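PDB 5UTT: sortase from Actinomyces oris, which probably acts as a cysteine transpeptidase that cleaves the sorting signal of surface proteins and joins the proteins to the cell wall or to pili, represented here by its sortase domain. Local coordinates for residues K36-T41 and V183-G188; G80-Y85 and R90-L95. All coordinates share one frame; numbering follows the deposited sequence.

Contact 1 (K36-T41 and V183-G188)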
loop_
_atom_site.group_PDB
_atom_site.type_symbol
_atom_site.label_atom_id
_atom_site.label_comp_id
_atom_site.label_asym_id
_atom_site.label_seq_id
_atom_site.Cartn_x
_atom_site.Cartn_y
_atom_site.Cartn_z
ATOM N N LYS A 36 8.183 7.898 -5.731
ATOM C CA LYS A 36 9.099 8.672 -4.870
ATOM C C LYS A 36 10.177 7.865 -4.132
ATOM O O LYS A 36 10.998 8.452 -3.405
ATOM C CB LYS A 36 8.310 9.449 -3.857
ATOM C CG LYS A 36 7.687 10.686 -4.491
ATOM C CD LYS A 36 7.459 11.717 -3.428
ATOM C CE LYS A 36 7.274 13.101 -3.999
ATOM N NZ LYS A 36 6.659 13.914 -2.923
ATOM N N TRP A 37 10.120 6.560 -4.231
ATOM C CA TRP A 37 11.087 5.692 -3.589
ATOM C C TRP A 37 12.100 5.153 -4.590
ATOM O O TRP A 37 13.047 4.407 -4.173
ATOM C CB TRP A 37 10.395 4.542 -2.829
ATOM C CG TRP A 37 9.577 4.982 -1.646
ATOM C CD1 TRP A 37 9.554 6.238 -1.080
ATOM C CD2 TRP A 37 8.680 4.186 -0.860
ATOM N NE1 TRP A 37 8.693 6.278 -0.047
ATOM C CE2 TRP A 37 8.124 5.049 0.121
ATOM C CE3 TRP A 37 8.257 2.847 -0.901
ATOM C CZ2 TRP A 37 7.205 4.608 1.065
ATOM C CZ3 TRP A 37 7.329 2.430 0.034
ATOM C CH2 TRP A 37 6.808 3.320 0.993
ATOM N N TYR A 38 11.991 5.542 -5.861
ATOM C CA TYR A 38 13.043 5.226 -6.828
ATOM C C TYR A 38 14.332 5.867 -6.307
ATOM O O TYR A 38 14.364 7.047 -5.977
ATOM C CB TYR A 38 12.720 5.676 -8.229
ATOM C CG TYR A 38 11.802 4.754 -8.985
ATOM C CD1 TYR A 38 12.098 3.395 -9.135
ATOM C CD2 TYR A 38 10.648 5.242 -9.591
ATOM C CE1 TYR A 38 11.271 2.551 -9.850
ATOM C CE2 TYR A 38 9.814 4.411 -10.303
ATOM C CZ TYR A 38 10.125 3.080 -10.451
ATOM O OH TYR A 38 9.272 2.303 -11.179
ATOM N N GLY A 39 15.370 5.061 -6.156
ATOM C CA GLY A 39 16.652 5.557 -5.670
ATOM C C GLY A 39 16.803 5.453 -4.168
ATOM O O GLY A 39 17.903 5.651 -3.640
ATOM N N VAL A 40 15.708 5.144 -3.484
ATOM C CA VAL A 40 15.663 4.944 -2.047
ATOM C C VAL A 40 15.746 3.455 -1.747
ATOM O O VAL A 40 16.690 2.988 -1.087
ATOM C CB VAL A 40 14.380 5.556 -1.437
ATOM C CG1 VAL A 40 14.338 5.316 0.071
ATOM C CG2 VAL A 40 14.264 7.028 -1.809
ATOM N N THR A 41 14.787 2.692 -2.268
ATOM C CA THR A 41 14.750 1.249 -2.112
ATOM C C THR A 41 14.805 0.590 -3.492
ATOM O O THR A 41 14.802 1.293 -4.482
ATOM C CB THR A 41 13.487 0.793 -1.353
ATOM O OG1 THR A 41 12.345 0.938 -2.178
ATOM C CG2 THR A 41 13.244 1.629 -0.109
ATOM N N VAL A 183 6.347 4.495 -13.963
ATOM C CA VAL A 183 7.052 3.236 -13.739
ATOM C C VAL A 183 8.273 3.279 -14.662
ATOM O O VAL A 183 8.124 3.399 -15.867
ATOM C CB VAL A 183 6.124 2.029 -13.985
ATOM C CG1 VAL A 183 6.930 0.740 -14.166
ATOM C CG2 VAL A 183 5.129 1.914 -12.832
ATOM N N LEU A 184 9.480 3.190 -14.095
ATOM C CA LEU A 184 10.711 3.384 -14.857
ATOM C C LEU A 184 11.253 2.109 -15.484
ATOM O O LEU A 184 12.003 2.181 -16.448
ATOM C CB LEU A 184 11.817 3.970 -13.983
ATOM C CG LEU A 184 11.588 5.370 -13.419
ATOM C CD1 LEU A 184 12.799 5.758 -12.566
ATOM C CD2 LEU A 184 11.310 6.381 -14.522
ATOM N N ASN A 185 10.933 0.976 -14.874
ATOM C CA ASN A 185 11.242 -0.328 -15.418
ATOM C C ASN A 185 10.281 -1.326 -14.814
ATOM O O ASN A 185 9.606 -1.018 -13.827
ATOM C CB ASN A 185 12.672 -0.736 -15.042
ATOM C CG ASN A 185 12.888 -0.784 -13.534
ATOM O OD1 ASN A 185 12.795 -1.829 -12.909
ATOM N ND2 ASN A 185 13.139 0.344 -12.953
ATOM N N ASP A 186 10.256 -2.529 -15.383
ATOM C CA ASP A 186 9.333 -3.545 -14.915
ATOM C C ASP A 186 9.765 -3.949 -13.521
ATOM O O ASP A 186 10.914 -4.375 -13.338
ATOM C CB ASP A 186 9.324 -4.762 -15.855
ATOM C CG ASP A 186 8.021 -5.537 -15.802
ATOM O OD1 ASP A 186 7.358 -5.545 -14.741
ATOM O OD2 ASP A 186 7.666 -6.158 -16.829
ATOM N N PRO A 187 8.870 -3.819 -12.528
ATOM C CA PRO A 187 9.158 -4.297 -11.180
ATOM C C PRO A 187 9.222 -5.803 -11.115
ATOM O O PRO A 187 9.941 -6.347 -10.252
ATOM C CB PRO A 187 7.998 -3.778 -10.346
ATOM C CG PRO A 187 6.902 -3.601 -11.321
ATOM C CD PRO A 187 7.531 -3.206 -12.616
ATOM N N GLY A 188 8.530 -6.470 -12.037
ATOM C CA GLY A 188 8.447 -7.912 -12.057
ATOM C C GLY A 188 8.740 -8.443 -13.451
ATOM O O GLY A 188 9.560 -7.886 -14.203
HETATM O O HOH W 1 9.579 -0.315 -11.212
#

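Contact 2 (G80-Y85 and R90-L95)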
loop_
_atom_site.group_PDB
_atom_site.type_symbol
_atom_site.label_atom_id
_atom_site.label_comp_id
_atom_site.label_asym_id
_atom_site.label_seq_id
_atom_site.Cartn_x
_atom_site.Cartn_y
_atom_site.Cartn_z
ATOM N N GLY A 80 4.142 -2.407 6.698
ATOM C CA GLY A 80 5.527 -2.630 6.365
ATOM C C GLY A 80 6.484 -2.204 7.437
ATOM O O GLY A 80 6.239 -1.286 8.212
ATOM N N HIS A 81 7.583 -2.947 7.556
ATOM C CA HIS A 81 8.614 -2.518 8.433
ATOM C C HIS A 81 9.235 -1.200 7.967
ATOM O O HIS A 81 9.393 -0.952 6.792
ATOM C CB HIS A 81 9.715 -3.573 8.469
ATOM C CG HIS A 81 9.449 -4.720 9.380
ATOM N ND1 HIS A 81 8.383 -4.781 10.248
ATOM C CD2 HIS A 81 10.183 -5.838 9.610
ATOM C CE1 HIS A 81 8.436 -5.908 10.937
ATOM N NE2 HIS A 81 9.535 -6.553 10.591
ATOM N N ARG A 82 9.660 -0.385 8.923
ATOM C CA ARG A 82 10.308 0.874 8.642
ATOM C C ARG A 82 11.787 0.754 8.321
ATOM O O ARG A 82 12.332 1.640 7.639
ATOM C CB ARG A 82 10.166 1.799 9.848
ATOM C CG ARG A 82 10.533 3.258 9.618
ATOM C CD ARG A 82 9.377 3.964 8.892
ATOM N NE ARG A 82 9.735 5.333 8.517
ATOM C CZ ARG A 82 9.479 6.415 9.245
ATOM N NH1 ARG A 82 9.870 7.613 8.814
ATOM N NH2 ARG A 82 8.849 6.309 10.403
ATOM N N ARG A 83 12.430 -0.320 8.780
ATOM C CA ARG A 83 13.901 -0.428 8.749
ATOM C C ARG A 83 14.505 -1.638 8.010
ATOM O O ARG A 83 15.726 -1.852 8.060
ATOM C CB ARG A 83 14.426 -0.373 10.187
ATOM C CG ARG A 83 13.836 0.809 10.973
ATOM C CD ARG A 83 14.842 1.523 11.858
ATOM N NE ARG A 83 14.910 0.932 13.191
ATOM C CZ ARG A 83 16.009 0.859 13.942
ATOM N NH1 ARG A 83 17.174 1.320 13.498
ATOM N NH2 ARG A 83 15.947 0.307 15.150
ATOM N N THR A 84 13.696 -2.394 7.288
ATOM C CA THR A 84 14.184 -3.568 6.529
ATOM C C THR A 84 15.035 -3.225 5.302
ATOM O O THR A 84 14.907 -2.158 4.715
ATOM C CB THR A 84 13.033 -4.462 6.053
ATOM O OG1 THR A 84 11.943 -3.646 5.594
ATOM C CG2 THR A 84 12.544 -5.344 7.160
ATOM N N TYR A 85 15.929 -4.143 4.940
ATOM C CA TYR A 85 16.865 -3.924 3.833
ATOM C C TYR A 85 16.218 -4.231 2.481
ATOM O O TYR A 85 15.403 -5.147 2.347
ATOM C CB TYR A 85 18.142 -4.768 4.047
ATOM C CG TYR A 85 19.173 -4.644 2.937
ATOM C CD1 TYR A 85 20.128 -3.617 2.941
ATOM C CD2 TYR A 85 19.192 -5.555 1.875
ATOM C CE1 TYR A 85 21.062 -3.503 1.920
ATOM C CE2 TYR A 85 20.116 -5.443 0.853
ATOM C CZ TYR A 85 21.047 -4.418 0.876
ATOM O OH TYR A 85 21.967 -4.312 -0.142
ATOM N N ARG A 90 10.654 2.833 4.853
ATOM C CA ARG A 90 11.535 3.773 5.514
ATOM C C ARG A 90 11.165 5.221 5.251
ATOM O O ARG A 90 11.210 6.058 6.175
ATOM C CB ARG A 90 12.957 3.557 5.017
ATOM C CG ARG A 90 13.982 4.426 5.713
ATOM C CD ARG A 90 15.323 4.197 5.053
ATOM N NE ARG A 90 16.393 4.778 5.814
ATOM C CZ ARG A 90 17.659 4.819 5.408
ATOM N NH1 ARG A 90 18.000 4.311 4.223
ATOM N NH2 ARG A 90 18.579 5.373 6.184
ATOM N N ARG A 91 10.852 5.522 3.998
ATOM C CA ARG A 91 10.717 6.898 3.567
ATOM C C ARG A 91 9.268 7.163 3.295
ATOM O O ARG A 91 8.944 7.910 2.408
ATOM C CB ARG A 91 11.652 7.250 2.403
ATOM C CG ARG A 91 13.115 7.376 2.822
ATOM C CD ARG A 91 13.398 8.765 3.382
ATOM N NE ARG A 91 12.854 9.014 4.732
ATOM C CZ ARG A 91 13.434 8.635 5.863
ATOM N NH1 ARG A 91 14.601 7.959 5.870
ATOM N NH2 ARG A 91 12.851 8.939 7.017
ATOM N N ILE A 92 8.407 6.572 4.125
ATOM C CA ILE A 92 6.965 6.864 4.074
ATOM C C ILE A 92 6.692 8.360 4.197
ATOM O O ILE A 92 5.651 8.854 3.708
ATOM C CB ILE A 92 6.224 6.043 5.143
ATOM C CG1 ILE A 92 4.710 6.012 4.847
ATOM C CG2 ILE A 92 6.532 6.534 6.540
ATOM C CD1 ILE A 92 3.949 4.954 5.607
ATOM N N ASP A 93 7.603 9.060 4.855
ATOM C CA ASP A 93 7.469 10.505 5.147
ATOM C C ASP A 93 7.642 11.392 3.915
ATOM O O ASP A 93 7.388 12.586 4.008
ATOM C CB ASP A 93 8.433 10.950 6.251
ATOM C CG ASP A 93 9.883 10.619 5.935
ATOM O OD1 ASP A 93 10.167 10.051 4.878
ATOM O OD2 ASP A 93 10.731 10.974 6.754
ATOM N N LEU A 94 8.011 10.830 2.767
ATOM C CA LEU A 94 8.205 11.604 1.548
ATOM C C LEU A 94 6.896 11.746 0.820
ATOM O O LEU A 94 6.833 12.483 -0.118
ATOM C CB LEU A 94 9.196 10.951 0.596
ATOM C CG LEU A 94 10.642 10.737 1.113
ATOM C CD1 LEU A 94 11.404 10.050 -0.006
ATOM C CD2 LEU A 94 11.305 12.031 1.516
ATOM N N LEU A 95 5.874 11.027 1.243
ATOM C CA LEU A 95 4.636 10.975 0.469
ATOM C C LEU A 95 3.772 12.173 0.827
ATOM O O LEU A 95 3.454 12.431 2.008
ATOM C CB LEU A 95 3.926 9.641 0.734
ATOM C CG LEU A 95 4.711 8.381 0.345
ATOM C CD1 LEU A 95 4.017 7.114 0.776
ATOM C CD2 LEU A 95 4.898 8.390 -1.157
HETATM O O HOH W 2 10.774 10.280 9.468
#

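Contact 1 (K36-T41 and V183-G188)
One face of the Tyr38 ring is covered by Leu184 CD1, while water 1 lies in the ring plane at the hydroxyl edge; Val33 and Asn43 also touch this side chain. The contact joins the loop that leaves strand 28-33 of the sortase beta-barrel to the tail that follows strand 161-174, two places 142 residues apart in sequence. The methyl makes a CH-pi contact: CD1 of Leu184 stands 3.9 Å from the centroid of the Tyr38 ring and 17° off its normal. Leu184 gets there by an extended branch: CD1 is anti to CA (chi2 179°), and the two side chains run past each other in opposite directions. CD1 sits above the CG-CD2 side of the ring, with Leu184 CG near CE2.

The phenol oxygen is gripped twice. The backbone N of Leu184 donates to Tyr38 OH over 3.1 Å, nearly straight at 167°, and water 1 lies 2.6 Å from the same OH. That water donates in turn to Asn185 O at 2.7 Å, so one hydroxyl ties down two successive residues of the tail. Behind this, Val183 CB points away from Tyr38, and its side chain packs on Trp109 and Ile102.

Each segment also braces itself. Trp37 O accepts two backbone bonds, from Val40 N at 2.8 Å and Thr41 N at 3.1 Å, which close a turn through Tyr38 and Gly39. Pro187 rests on Met31, Val33 and Trp109, inside an Asx turn where Gly188 N donates over 3.1 Å to Asp186 OD1, meeting it from above the carboxylate plane.

Contact 2 (G80-Y85 and R90-L95)
Hydrogen bonds from Arg82 to the backbone of Arg90 carry this contact. Arg82 NE donates to Arg90 O at 2.9 Å and 168°, in the guanidinium plane but well above the carbonyl plane. Arg82 NH1 adds a weak bond to Arg90 O (3.3 Å). A bend at chi2 (78°) brings the NE edge of the guanidinium to that carbonyl. Arg90 CA lies 3.1 Å from Arg82 O, a strongly bent, at best weak CA-H...O contact.

Apolar cover comes from Ile92 CG2, 3.9 Å above one face of the Arg82 guanidinium.

Among the charges, Arg91 holds Asp93 side-on within 90-95: NE to OD1 is 2.9 Å and NH2 to OD2 3.0 Å. The Arg91 guanidinium is turned 69° against that of Arg82. Across the contact Asp93 OD2 is 4.0 Å from Arg82 NH1, beyond a salt bridge; water 2 links them, donating to OD2 (2.8 Å) and accepting weakly from NH1. Glu156 salt-bridges both Arg90 and Arg91.

Arg82 NH2 bonds Cys149 O and His150 ND1. Cys149 closes the family's TLxTC motif and His81 lies in the loop after strand 74-79, which pairs with strand 142-150: consistent with the surroundings of a sortase active site, where such a cysteine and histidine are probably catalytic.

How the contacts relate
Both contacts are partly buried, but contact 1 lies farther out, its centre about 15 Å from the chain's centre against about 12 Å for contact 2, where Arg82 and Ile92 are buried. Contact 1 ties a loop near the start of the barrel to the chain's tail; contact 2 closes a loop within the connection between strands 74-79 and 100-104, nested inside the span of contact 1. An aromatic face, a methyl and a phenol hydroxyl do the work in the first; in the second a guanidinium grips a backbone carbonyl, with charged pairs around it. Segment 36-41 meets the tail with Tyr38 and segment 90-95 with Lys36, Trp37 and Val40: Trp37 NE1 probably bonds to Arg91 O (3.0 Å).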